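Local coordinates for protein NH(3)-dependent NAD(+) synthetase (Francisella tularensis subsp. holarctica LVS, PDB 3FIU) that belongs to the NAD synthase family of the HUP clan and carries adenosine monophosphate, pyrophosphate and magnesium in the pocket of its parallel alpha/beta fold, at residues T57-S63 and E84-I90; F32-L36 and L128-A132; W148-Y152 and R229-H234. All coordinates share one frame. Residue numbers count along the deposited sequence, not the author numbering.

How the interactions relate
Interactions 1 and 2 belong to one parallel sheet, in which strands 31-35 and 56-60 are neighbours, and both touch AMP and the second subunit. Interaction 2, the buried one, packs a helix on the sheet, held mainly by apolar side chains without any hydrogen bond between its segments. Interaction 1, partly buried, pairs an edge strand, 84-87, with 56-60 through backbone hydrogen bonds. The two meet: Tyr131 OH of interaction 2 lies 2.7 Å from Thr57 OG1 of interaction 1, a probable hydrogen bond. Interaction 3 is on the opposite side of the chain's centre, its centre 27 to 29 Å from the others. Also partly buried, it joins two helices by aromatic stacking, a side-chain-to-backbone bond and water.

Interaction 1: T57-S63 and E84-I90; sequences TALILPS and EHYTISI. With AMP (adenosine monophosphate), chain G.
Build parallel strands 57-60 and 84-87, axes 11° apart and 4.6 Å at closest approach, running on as loop; Leu61 departs to psi 65° and Ile90 to about -92/2. Ala58 lies beside His85, Leu59 beside Tyr86 and Ile60 beside Thr87. Hydrogen bonds run from Ala58 N to Glu84 O (3.0 Å), Tyr86 N to Ala58 O (3.0 Å), Ile60 N to Tyr86 O (2.8 Å) and Ile88 N to Ile60 O (2.8 Å); past the strands, Ile90 N donates to Pro62 O at 2.9 Å. Proline is tolerated, having no N-H to satisfy. Thr57 and Leu59 turn their backbone to strand 31-35. Leu61 N donates to AMP N1 at 2.9 Å, while Leu61 O accepts from Arg124. Ser89 OG caps Gln91 N and meets a water that donates weakly to Pro62 O. Tyr86 (chi1 m) gives its OH to Glu84 OE2 at 2.6 Å and its ring edge to Leu59 CD2, 3.9 Å from Tyr86 CD1. A second water donates to Glu84 OE1 (2.7 Å) and bonds Thr57 OG1, partner also of Tyr131. On the other face, Ile60 packs against helix 68-81. This is the beta-alpha-beta unit of a Rossmann-like fold, with adenine N1 hydrogen-bonded by a backbone N-H just beyond the strand.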
loop_
_atom_site.group_PDB
_atom_site.type_symbol
_atom_site.label_atom_id
_atom_site.label_comp_id
_atom_site.label_asym_id
_atom_site.label_seq_id
_atom_site.Cartn_x
_atom_site.Cartn_y
_atom_site.Cartn_z
ATOM N N THR A 57 14.523 -5.774 -13.484
ATOM C CA THR A 57 13.897 -7.114 -13.547
ATOM C C THR A 57 12.417 -6.949 -13.763
ATOM O O THR A 57 11.797 -6.066 -13.140
ATOM C CB THR A 57 14.139 -7.851 -12.203
ATOM O OG1 THR A 57 15.544 -8.049 -12.041
ATOM C CG2 THR A 57 13.406 -9.239 -12.116
ATOM N N ALA A 58 11.837 -7.835 -14.585
ATOM C CA ALA A 58 10.391 -7.856 -14.792
ATOM C C ALA A 58 9.735 -9.063 -14.141
ATOM O O ALA A 58 10.235 -10.179 -14.252
ATOM C CB ALA A 58 10.054 -7.837 -16.280
ATOM N N LEU A 59 8.601 -8.843 -13.480
ATOM C CA LEU A 59 7.810 -9.940 -12.996
ATOM C C LEU A 59 6.550 -10.054 -13.852
ATOM O O LEU A 59 5.852 -9.081 -14.061
ATOM C CB LEU A 59 7.439 -9.747 -11.514
ATOM C CG LEU A 59 8.586 -9.540 -10.537
ATOM C CD1 LEU A 59 8.026 -9.595 -9.088
ATOM C CD2 LEU A 59 9.673 -10.607 -10.772
ATOM N N ILE A 60 6.282 -11.256 -14.343
ATOM C CA ILE A 60 4.989 -11.563 -14.942
ATOM C C ILE A 60 4.181 -12.367 -13.950
ATOM O O ILE A 60 4.615 -13.425 -13.483
ATOM C CB ILE A 60 5.147 -12.311 -16.261
ATOM C CG1 ILE A 60 5.995 -11.492 -17.235
ATOM C CG2 ILE A 60 3.736 -12.720 -16.874
ATOM C CD1 ILE A 60 6.296 -12.242 -18.536
ATOM N N LEU A 61 2.977 -11.877 -13.649
ATOM C CA LEU A 61 2.231 -12.360 -12.487
ATOM C C LEU A 61 0.789 -12.684 -12.846
ATOM O O LEU A 61 -0.155 -12.037 -12.339
ATOM C CB LEU A 61 2.301 -11.311 -11.344
ATOM C CG LEU A 61 3.735 -10.997 -10.926
ATOM C CD1 LEU A 61 3.819 -9.766 -9.985
ATOM C CD2 LEU A 61 4.271 -12.246 -10.223
ATOM N N PRO A 62 0.600 -13.694 -13.712
ATOM C CA PRO A 62 -0.768 -13.996 -14.134
ATOM C C PRO A 62 -1.652 -14.633 -13.059
ATOM O O PRO A 62 -1.182 -15.404 -12.213
ATOM C CB PRO A 62 -0.562 -14.966 -15.300
ATOM C CG PRO A 62 0.774 -15.577 -15.075
ATOM C CD PRO A 62 1.599 -14.586 -14.345
ATOM N N SER A 63 -2.941 -14.329 -13.108
ATOM C CA SER A 63 -3.926 -15.142 -12.405
ATOM C C SER A 63 -4.688 -15.928 -13.472
ATOM O O SER A 63 -4.477 -15.724 -14.659
ATOM C CB SER A 63 -4.882 -14.256 -11.631
ATOM O OG SER A 63 -5.669 -13.487 -12.547
ATOM N N GLU A 84 16.547 -9.828 -16.861
ATOM C CA GLU A 84 16.124 -10.759 -15.826
ATOM C C GLU A 84 14.594 -10.701 -15.651
ATOM O O GLU A 84 13.999 -9.623 -15.627
ATOM C CB GLU A 84 16.795 -10.401 -14.488
ATOM C CG GLU A 84 16.664 -11.522 -13.418
ATOM C CD GLU A 84 17.350 -11.182 -12.096
ATOM O OE1 GLU A 84 18.258 -10.299 -12.089
ATOM O OE2 GLU A 84 16.957 -11.781 -11.063
ATOM N N HIS A 85 13.960 -11.862 -15.537
ATOM C CA HIS A 85 12.512 -11.891 -15.360
ATOM C C HIS A 85 12.056 -13.183 -14.720
ATOM O O HIS A 85 12.754 -14.198 -14.777
ATOM C CB HIS A 85 11.838 -11.766 -16.743
ATOM C CG HIS A 85 12.197 -12.892 -17.655
ATOM N ND1 HIS A 85 13.431 -12.987 -18.266
ATOM C CD2 HIS A 85 11.521 -14.015 -17.990
ATOM C CE1 HIS A 85 13.484 -14.098 -18.978
ATOM N NE2 HIS A 85 12.335 -14.736 -18.833
ATOM N N TYR A 86 10.872 -13.157 -14.131
ATOM C CA TYR A 86 10.228 -14.361 -13.609
ATOM C C TYR A 86 8.753 -14.324 -13.935
ATOM O O TYR A 86 8.116 -13.255 -13.891
ATOM C CB TYR A 86 10.428 -14.452 -12.084
ATOM C CG TYR A 86 11.899 -14.390 -11.731
ATOM C CD1 TYR A 86 12.541 -13.153 -11.552
ATOM C CD2 TYR A 86 12.662 -15.556 -11.641
ATOM C CE1 TYR A 86 13.879 -13.075 -11.285
ATOM C CE2 TYR A 86 14.020 -15.488 -11.357
ATOM C CZ TYR A 86 14.614 -14.248 -11.179
ATOM O OH TYR A 86 15.955 -14.162 -10.929
ATOM N N THR A 87 8.226 -15.475 -14.317
ATOM C CA THR A 87 6.802 -15.660 -14.513
ATOM C C THR A 87 6.255 -16.516 -13.397
ATOM O O THR A 87 6.611 -17.707 -13.256
ATOM C CB THR A 87 6.485 -16.300 -15.877
ATOM O OG1 THR A 87 7.075 -15.528 -16.936
ATOM C CG2 THR A 87 4.949 -16.394 -16.069
ATOM N N ILE A 88 5.392 -15.926 -12.591
ATOM C CA ILE A 88 4.863 -16.615 -11.400
ATOM C C ILE A 88 3.344 -16.505 -11.344
ATOM O O ILE A 88 2.802 -15.393 -11.303
ATOM C CB ILE A 88 5.480 -16.063 -10.091
ATOM C CG1 ILE A 88 6.997 -16.250 -10.092
ATOM C CG2 ILE A 88 4.835 -16.716 -8.852
ATOM C CD1 ILE A 88 7.721 -15.377 -9.098
ATOM N N SER A 89 2.655 -17.648 -11.346
ATOM C CA SER A 89 1.201 -17.609 -11.177
ATOM C C SER A 89 0.868 -17.150 -9.763
ATOM O O SER A 89 1.408 -17.682 -8.784
ATOM C CB SER A 89 0.556 -18.966 -11.400
ATOM O OG SER A 89 -0.857 -18.867 -11.224
ATOM N N ILE A 90 -0.051 -16.184 -9.663
ATOM C CA ILE A 90 -0.497 -15.707 -8.366
ATOM C C ILE A 90 -1.704 -16.493 -7.923
ATOM O O ILE A 90 -2.264 -16.240 -6.841
ATOM C CB ILE A 90 -0.776 -14.149 -8.361
ATOM C CG1 ILE A 90 -2.029 -13.807 -9.197
ATOM C CG2 ILE A 90 0.453 -13.415 -8.862
ATOM C CD1 ILE A 90 -2.562 -12.399 -8.973
HETATM P P AMP G . -3.710 -1.904 -15.496
HETATM O O1P AMP G . -3.469 -0.414 -15.648
HETATM O O2P AMP G . -4.710 -2.218 -14.371
HETATM O O3P AMP G . -3.943 -2.718 -16.720
HETATM O "O5'" AMP G . -2.353 -2.507 -14.829
HETATM C "C5'" AMP G . -1.694 -1.759 -13.787
HETATM C "C4'" AMP G . -0.318 -2.364 -13.569
HETATM O "O4'" AMP G . -0.397 -3.586 -12.823
HETATM C "C3'" AMP G . 0.375 -2.780 -14.860
HETATM O "O3'" AMP G . 0.958 -1.630 -15.456
HETATM C "C2'" AMP G . 1.418 -3.768 -14.345
HETATM O "O2'" AMP G . 2.598 -3.086 -13.866
HETATM C "C1'" AMP G . 0.686 -4.449 -13.186
HETATM N N9 AMP G . 0.086 -5.710 -13.678
HETATM C C8 AMP G . -1.204 -5.919 -14.057
HETATM N N7 AMP G . -1.394 -7.200 -14.469
HETATM C C5 AMP G . -0.189 -7.814 -14.381
HETATM C C6 AMP G . 0.310 -9.177 -14.641
HETATM N N6 AMP G . -0.512 -10.128 -15.142
HETATM N N1 AMP G . 1.614 -9.386 -14.379
HETATM C C2 AMP G . 2.461 -8.449 -13.907
HETATM N N3 AMP G . 2.077 -7.173 -13.622
HETATM C C4 AMP G . 0.774 -6.838 -13.844
HETATM O O HOH W 1 18.516 -7.815 -13.082
HETATM O O HOH W 2 -2.242 -18.034 -13.583
#

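Interaction 2: F32-L36 and L128-A132. With AMP (adenosine monophosphate), chain G.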
loop_
_atom_site.group_PDB
_atom_site.type_symbol
_atom_site.label_atom_id
_atom_site.label_comp_id
_atom_site.label_asym_id
_atom_site.label_seq_id
_atom_site.Cartn_x
_atom_site.Cartn_y
_atom_site.Cartn_z
ATOM N N PHE A 32 15.858 -1.550 -10.557
ATOM C CA PHE A 32 14.420 -1.495 -10.669
ATOM C C PHE A 32 13.789 -2.861 -10.739
ATOM O O PHE A 32 14.401 -3.849 -11.170
ATOM C CB PHE A 32 14.036 -0.752 -11.966
ATOM C CG PHE A 32 14.634 0.631 -12.077
ATOM C CD1 PHE A 32 15.750 0.858 -12.891
ATOM C CD2 PHE A 32 14.079 1.703 -11.365
ATOM C CE1 PHE A 32 16.314 2.150 -12.972
ATOM C CE2 PHE A 32 14.611 2.996 -11.459
ATOM C CZ PHE A 32 15.756 3.210 -12.255
ATOM N N VAL A 33 12.522 -2.889 -10.357
ATOM C CA VAL A 33 11.677 -4.030 -10.652
ATOM C C VAL A 33 10.323 -3.475 -11.103
ATOM O O VAL A 33 9.883 -2.383 -10.645
ATOM C CB VAL A 33 11.589 -5.024 -9.446
ATOM C CG1 VAL A 33 10.923 -4.380 -8.229
ATOM C CG2 VAL A 33 10.857 -6.365 -9.838
ATOM N N ILE A 34 9.670 -4.219 -11.993
ATOM C CA ILE A 34 8.427 -3.756 -12.596
ATOM C C ILE A 34 7.551 -4.958 -12.925
ATOM O O ILE A 34 8.072 -5.993 -13.326
ATOM C CB ILE A 34 8.701 -2.902 -13.843
ATOM C CG1 ILE A 34 7.385 -2.301 -14.358
ATOM C CG2 ILE A 34 9.344 -3.738 -14.956
ATOM C CD1 ILE A 34 7.585 -1.096 -15.221
ATOM N N GLY A 35 6.242 -4.843 -12.675
ATOM C CA GLY A 35 5.299 -5.879 -13.110
ATOM C C GLY A 35 4.884 -5.639 -14.563
ATOM O O GLY A 35 4.431 -4.533 -14.916
ATOM N N LEU A 36 5.060 -6.654 -15.411
ATOM C CA LEU A 36 4.706 -6.540 -16.835
ATOM C C LEU A 36 3.435 -7.289 -17.163
ATOM O O LEU A 36 3.393 -8.525 -17.107
ATOM C CB LEU A 36 5.837 -7.056 -17.741
ATOM C CG LEU A 36 7.026 -6.224 -18.164
ATOM C CD1 LEU A 36 7.733 -7.018 -19.253
ATOM C CD2 LEU A 36 6.628 -4.873 -18.719
ATOM N N LEU A 128 6.361 -7.750 -6.105
ATOM C CA LEU A 128 7.302 -6.688 -6.454
ATOM C C LEU A 128 8.183 -6.224 -5.308
ATOM O O LEU A 128 9.403 -6.089 -5.487
ATOM C CB LEU A 128 6.563 -5.483 -7.068
ATOM C CG LEU A 128 5.930 -5.826 -8.428
ATOM C CD1 LEU A 128 4.919 -4.765 -8.784
ATOM C CD2 LEU A 128 6.998 -5.969 -9.510
ATOM N N TYR A 129 7.570 -5.967 -4.156
ATOM C CA TYR A 129 8.284 -5.570 -2.939
ATOM C C TYR A 129 9.131 -6.690 -2.313
ATOM O O TYR A 129 10.158 -6.406 -1.753
ATOM C CB TYR A 129 7.298 -4.934 -1.917
ATOM C CG TYR A 129 7.107 -3.472 -2.285
ATOM C CD1 TYR A 129 6.051 -3.069 -3.125
ATOM C CD2 TYR A 129 8.080 -2.522 -1.925
ATOM C CE1 TYR A 129 5.936 -1.730 -3.540
ATOM C CE2 TYR A 129 7.970 -1.211 -2.309
ATOM C CZ TYR A 129 6.902 -0.808 -3.121
ATOM O OH TYR A 129 6.818 0.524 -3.520
ATOM N N ALA A 130 8.682 -7.943 -2.383
ATOM C CA ALA A 130 9.526 -9.072 -1.955
ATOM C C ALA A 130 10.803 -9.126 -2.795
ATOM O O ALA A 130 11.915 -9.319 -2.255
ATOM C CB ALA A 130 8.769 -10.413 -2.069
ATOM N N TYR A 131 10.654 -8.992 -4.117
ATOM C CA TYR A 131 11.837 -8.968 -4.998
ATOM C C TYR A 131 12.732 -7.762 -4.697
ATOM O O TYR A 131 13.944 -7.895 -4.507
ATOM C CB TYR A 131 11.435 -8.938 -6.487
ATOM C CG TYR A 131 12.651 -9.065 -7.389
ATOM C CD1 TYR A 131 13.102 -10.313 -7.802
ATOM C CD2 TYR A 131 13.374 -7.935 -7.776
ATOM C CE1 TYR A 131 14.240 -10.436 -8.606
ATOM C CE2 TYR A 131 14.514 -8.046 -8.577
ATOM C CZ TYR A 131 14.949 -9.311 -8.975
ATOM O OH TYR A 131 16.076 -9.437 -9.777
ATOM N N ALA A 132 12.124 -6.584 -4.656
ATOM C CA ALA A 132 12.843 -5.333 -4.474
ATOM C C ALA A 132 13.696 -5.364 -3.193
ATOM O O ALA A 132 14.878 -4.932 -3.189
ATOM C CB ALA A 132 11.842 -4.172 -4.408
HETATM P P AMP G . -3.710 -1.904 -15.496
HETATM O O1P AMP G . -3.469 -0.414 -15.648
HETATM O O2P AMP G . -4.710 -2.218 -14.371
HETATM O O3P AMP G . -3.943 -2.718 -16.720
HETATM O "O5'" AMP G . -2.353 -2.507 -14.829
HETATM C "C5'" AMP G . -1.694 -1.759 -13.787
HETATM C "C4'" AMP G . -0.318 -2.364 -13.569
HETATM O "O4'" AMP G . -0.397 -3.586 -12.823
HETATM C "C3'" AMP G . 0.375 -2.780 -14.860
HETATM O "O3'" AMP G . 0.958 -1.630 -15.456
HETATM C "C2'" AMP G . 1.418 -3.768 -14.345
HETATM O "O2'" AMP G . 2.598 -3.086 -13.866
HETATM C "C1'" AMP G . 0.686 -4.449 -13.186
HETATM N N9 AMP G . 0.086 -5.710 -13.678
HETATM C C8 AMP G . -1.204 -5.919 -14.057
HETATM N N7 AMP G . -1.394 -7.200 -14.469
HETATM C C5 AMP G . -0.189 -7.814 -14.381
HETATM C C6 AMP G . 0.310 -9.177 -14.641
HETATM N N6 AMP G . -0.512 -10.128 -15.142
HETATM N N1 AMP G . 1.614 -9.386 -14.379
HETATM C C2 AMP G . 2.461 -8.449 -13.907
HETATM N N3 AMP G . 2.077 -7.173 -13.622
HETATM C C4 AMP G . 0.774 -6.838 -13.844
#
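Strand 32-35 and helix 128-132 run nearly antiparallel, at 162°, with axes 8.6 Å apart: a helix laid on one face of the central parallel sheet. Apolar contacts make up the join. Val33, its CB directed toward the helix, is the main strand residue in the contact. Its CG2 touches Leu128 CD2 at 3.9 Å and Tyr131 CD2 at 3.6 Å, while Val33 CG1 meets Ala132 CB at 3.9 Å. A short, branched valine fills the space between layers, and the small Ala132 lets the helix come close. Leu128 extends further along the strand, bringing CD2 within 3.4 Å of Gly35 N.

Polar groups find partners elsewhere. Leu128 O, 3.6 Å from Val33 CG1, already accepts from Ala132 N at 2.9 Å within the helix. The backbone of Val33 bonds to Ile138 and Ile140, and the hydroxyl of Tyr131 to Thr57. Ile34 faces the other way, onto helix 40-51, so the strand is sandwiched between helices.

Ligand contacts gather at the strand's end. AMP O2' donates to Gly35 O at 2.6 Å, and an ideal CB on Gly35 would lie 2.8 Å from AMP N3, a clash that glycine avoids.

With no hydrogen bond between the segments, shape and exclusion of water hold the helix to the sheet, and the strand's backbone polarity remains available for neighbouring strands and nucleotide.

Interaction 3: W148-Y152 and R229-H234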
loop_
_atom_site.group_PDB
_atom_site.type_symbol
_atom_site.label_atom_id
_atom_site.label_comp_id
_atom_site.label_asym_id
_atom_site.label_seq_id
_atom_site.Cartn_x
_atom_site.Cartn_y
_atom_site.Cartn_z
ATOM N N TRP A 148 -4.329 7.974 -13.022
ATOM C CA TRP A 148 -4.216 8.762 -11.807
ATOM C C TRP A 148 -5.482 9.637 -11.567
ATOM O O TRP A 148 -6.177 9.518 -10.531
ATOM C CB TRP A 148 -2.918 9.590 -11.802
ATOM C CG TRP A 148 -2.514 9.937 -10.383
ATOM C CD1 TRP A 148 -2.529 11.174 -9.798
ATOM C CD2 TRP A 148 -2.097 9.011 -9.356
ATOM N NE1 TRP A 148 -2.124 11.077 -8.478
ATOM C CE2 TRP A 148 -1.846 9.764 -8.190
ATOM C CE3 TRP A 148 -1.892 7.618 -9.325
ATOM C CZ2 TRP A 148 -1.402 9.182 -7.002
ATOM C CZ3 TRP A 148 -1.455 7.026 -8.122
ATOM C CH2 TRP A 148 -1.222 7.815 -6.980
ATOM N N TYR A 149 -5.808 10.473 -12.545
ATOM C CA TYR A 149 -6.988 11.335 -12.432
ATOM C C TYR A 149 -8.300 10.583 -12.222
ATOM O O TYR A 149 -9.176 11.027 -11.452
ATOM C CB TYR A 149 -7.113 12.286 -13.646
ATOM C CG TYR A 149 -8.104 13.401 -13.378
ATOM C CD1 TYR A 149 -7.698 14.592 -12.769
ATOM C CD2 TYR A 149 -9.452 13.247 -13.695
ATOM C CE1 TYR A 149 -8.634 15.621 -12.498
ATOM C CE2 TYR A 149 -10.390 14.276 -13.443
ATOM C CZ TYR A 149 -9.968 15.438 -12.829
ATOM O OH TYR A 149 -10.899 16.434 -12.577
ATOM N N MET A 150 -8.465 9.465 -12.918
ATOM C CA MET A 150 -9.702 8.710 -12.836
ATOM C C MET A 150 -9.723 7.824 -11.571
ATOM O O MET A 150 -10.729 7.176 -11.272
ATOM C CB MET A 150 -9.874 7.861 -14.086
ATOM C CG MET A 150 -9.929 8.672 -15.393
ATOM S SD MET A 150 -11.539 9.500 -15.481
ATOM C CE MET A 150 -12.580 8.142 -16.012
ATOM N N GLY A 151 -8.608 7.809 -10.843
ATOM C CA GLY A 151 -8.388 6.792 -9.804
ATOM C C GLY A 151 -8.617 5.361 -10.308
ATOM O O GLY A 151 -9.141 4.515 -9.553
ATOM N N TYR A 152 -8.234 5.071 -11.564
ATOM C CA TYR A 152 -8.389 3.721 -12.111
ATOM C C TYR A 152 -7.127 2.911 -11.779
ATOM O O TYR A 152 -6.276 2.617 -12.657
ATOM C CB TYR A 152 -8.682 3.710 -13.636
ATOM C CG TYR A 152 -9.266 2.382 -14.136
ATOM C CD1 TYR A 152 -9.886 2.277 -15.378
ATOM C CD2 TYR A 152 -9.196 1.222 -13.347
ATOM C CE1 TYR A 152 -10.418 1.047 -15.830
ATOM C CE2 TYR A 152 -9.715 -0.001 -13.788
ATOM C CZ TYR A 152 -10.324 -0.087 -15.031
ATOM O OH TYR A 152 -10.837 -1.316 -15.432
ATOM N N ARG A 229 -18.837 10.838 -16.966
ATOM C CA ARG A 229 -18.035 9.687 -16.534
ATOM C C ARG A 229 -16.720 10.119 -15.878
ATOM O O ARG A 229 -16.315 9.521 -14.868
ATOM C CB ARG A 229 -17.798 8.684 -17.659
ATOM C CG ARG A 229 -19.051 7.958 -18.187
ATOM C CD ARG A 229 -20.121 7.725 -17.121
ATOM N NE ARG A 229 -19.897 6.534 -16.319
ATOM C CZ ARG A 229 -20.357 6.370 -15.080
ATOM N NH1 ARG A 229 -21.065 7.321 -14.484
ATOM N NH2 ARG A 229 -20.092 5.251 -14.427
ATOM N N ILE A 230 -16.084 11.169 -16.416
ATOM C CA ILE A 230 -14.816 11.678 -15.859
ATOM C C ILE A 230 -14.962 12.143 -14.425
ATOM O O ILE A 230 -14.215 11.682 -13.551
ATOM C CB ILE A 230 -14.141 12.787 -16.739
ATOM C CG1 ILE A 230 -13.670 12.189 -18.073
ATOM C CG2 ILE A 230 -12.965 13.486 -15.986
ATOM C CD1 ILE A 230 -13.261 13.207 -19.152
ATOM N N ASN A 231 -15.906 13.054 -14.165
ATOM C CA ASN A 231 -16.150 13.519 -12.787
ATOM C C ASN A 231 -16.623 12.397 -11.867
ATOM O O ASN A 231 -16.272 12.406 -10.710
ATOM C CB ASN A 231 -17.192 14.653 -12.726
ATOM C CG ASN A 231 -16.704 15.961 -13.346
ATOM O OD1 ASN A 231 -15.684 16.541 -12.922
ATOM N ND2 ASN A 231 -17.478 16.473 -14.306
ATOM N N PHE A 232 -17.432 11.445 -12.359
ATOM C CA PHE A 232 -17.904 10.351 -11.498
ATOM C C PHE A 232 -16.725 9.533 -10.907
ATOM O O PHE A 232 -16.635 9.343 -9.687
ATOM C CB PHE A 232 -18.882 9.415 -12.226
ATOM C CG PHE A 232 -19.174 8.148 -11.464
ATOM C CD1 PHE A 232 -18.598 6.939 -11.847
ATOM C CD2 PHE A 232 -19.975 8.171 -10.325
ATOM C CE1 PHE A 232 -18.843 5.761 -11.130
ATOM C CE2 PHE A 232 -20.227 6.993 -9.598
ATOM C CZ PHE A 232 -19.658 5.788 -10.008
ATOM N N TRP A 233 -15.839 9.066 -11.785
ATOM C CA TRP A 233 -14.611 8.363 -11.391
ATOM C C TRP A 233 -13.666 9.208 -10.516
ATOM O O TRP A 233 -13.178 8.750 -9.473
ATOM C CB TRP A 233 -13.878 7.855 -12.650
ATOM C CG TRP A 233 -14.515 6.624 -13.231
ATOM C CD1 TRP A 233 -15.740 6.536 -13.836
ATOM C CD2 TRP A 233 -13.961 5.300 -13.261
ATOM N NE1 TRP A 233 -15.993 5.240 -14.225
ATOM C CE2 TRP A 233 -14.913 4.459 -13.894
ATOM C CE3 TRP A 233 -12.741 4.744 -12.840
ATOM C CZ2 TRP A 233 -14.683 3.083 -14.106
ATOM C CZ3 TRP A 233 -12.519 3.379 -13.049
ATOM C CH2 TRP A 233 -13.483 2.566 -13.679
ATOM N N HIS A 234 -13.391 10.434 -10.937
ATOM C CA HIS A 234 -12.464 11.292 -10.209
ATOM C C HIS A 234 -13.006 11.555 -8.815
ATOM O O HIS A 234 -12.245 11.561 -7.841
ATOM C CB HIS A 234 -12.267 12.623 -10.924
ATOM C CG HIS A 234 -11.293 13.541 -10.255
ATOM N ND1 HIS A 234 -9.937 13.320 -10.257
ATOM C CD2 HIS A 234 -11.483 14.691 -9.567
ATOM C CE1 HIS A 234 -9.327 14.293 -9.602
ATOM N NE2 HIS A 234 -10.247 15.142 -9.175
HETATM O O HOH W 3 -13.352 15.559 -12.801
HETATM O O HOH W 4 -12.173 6.054 -9.262
#
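A Schellman motif closes helix 145-150: Gly151 leaves the helical conformation with positive phi, easily adopted by glycine, and Gly151 N bonds back to Trp148 O at 3.0 Å. Helix 224-235 packs against this terminus.

Along that helix, Arg229 contributes mainly backbone, its O 4.1 Å from Met150 CE. Ile230 offers a branched apolar surface, with CG2 3.7 Å from Tyr149 CE2 and 4.3 Å from Met150 SD; Ile213 and Phe216 of helix 210-218 extend this apolar cluster. Asn231 has its CB directed away, yet its amide is linked through water: one molecule donates to Asn231 OD1 at 2.5 Å and is bonded to Tyr149 OH at 2.6 Å, so the tyrosine ring can pack against the helix while its hydroxyl keeps a water partner.

Trp233 points toward the other segment. Its CB meets Met150 CE at 3.6 Å, where the flexible thioether chain fits the space beside the indole, and its CZ3 sits over one face of the Tyr152 ring, 3.6 Å from Tyr152 CG. Trp233 O and Met150 O, two acceptors 3.4 Å apart, come together around a shared water.

His234 binds twice through one flat side chain. Its ring forms an offset stack on Tyr149, planes 9° apart and centroids separated by 3.6 Å, and His234 ND1 donates to Tyr149 O at 2.7 Å.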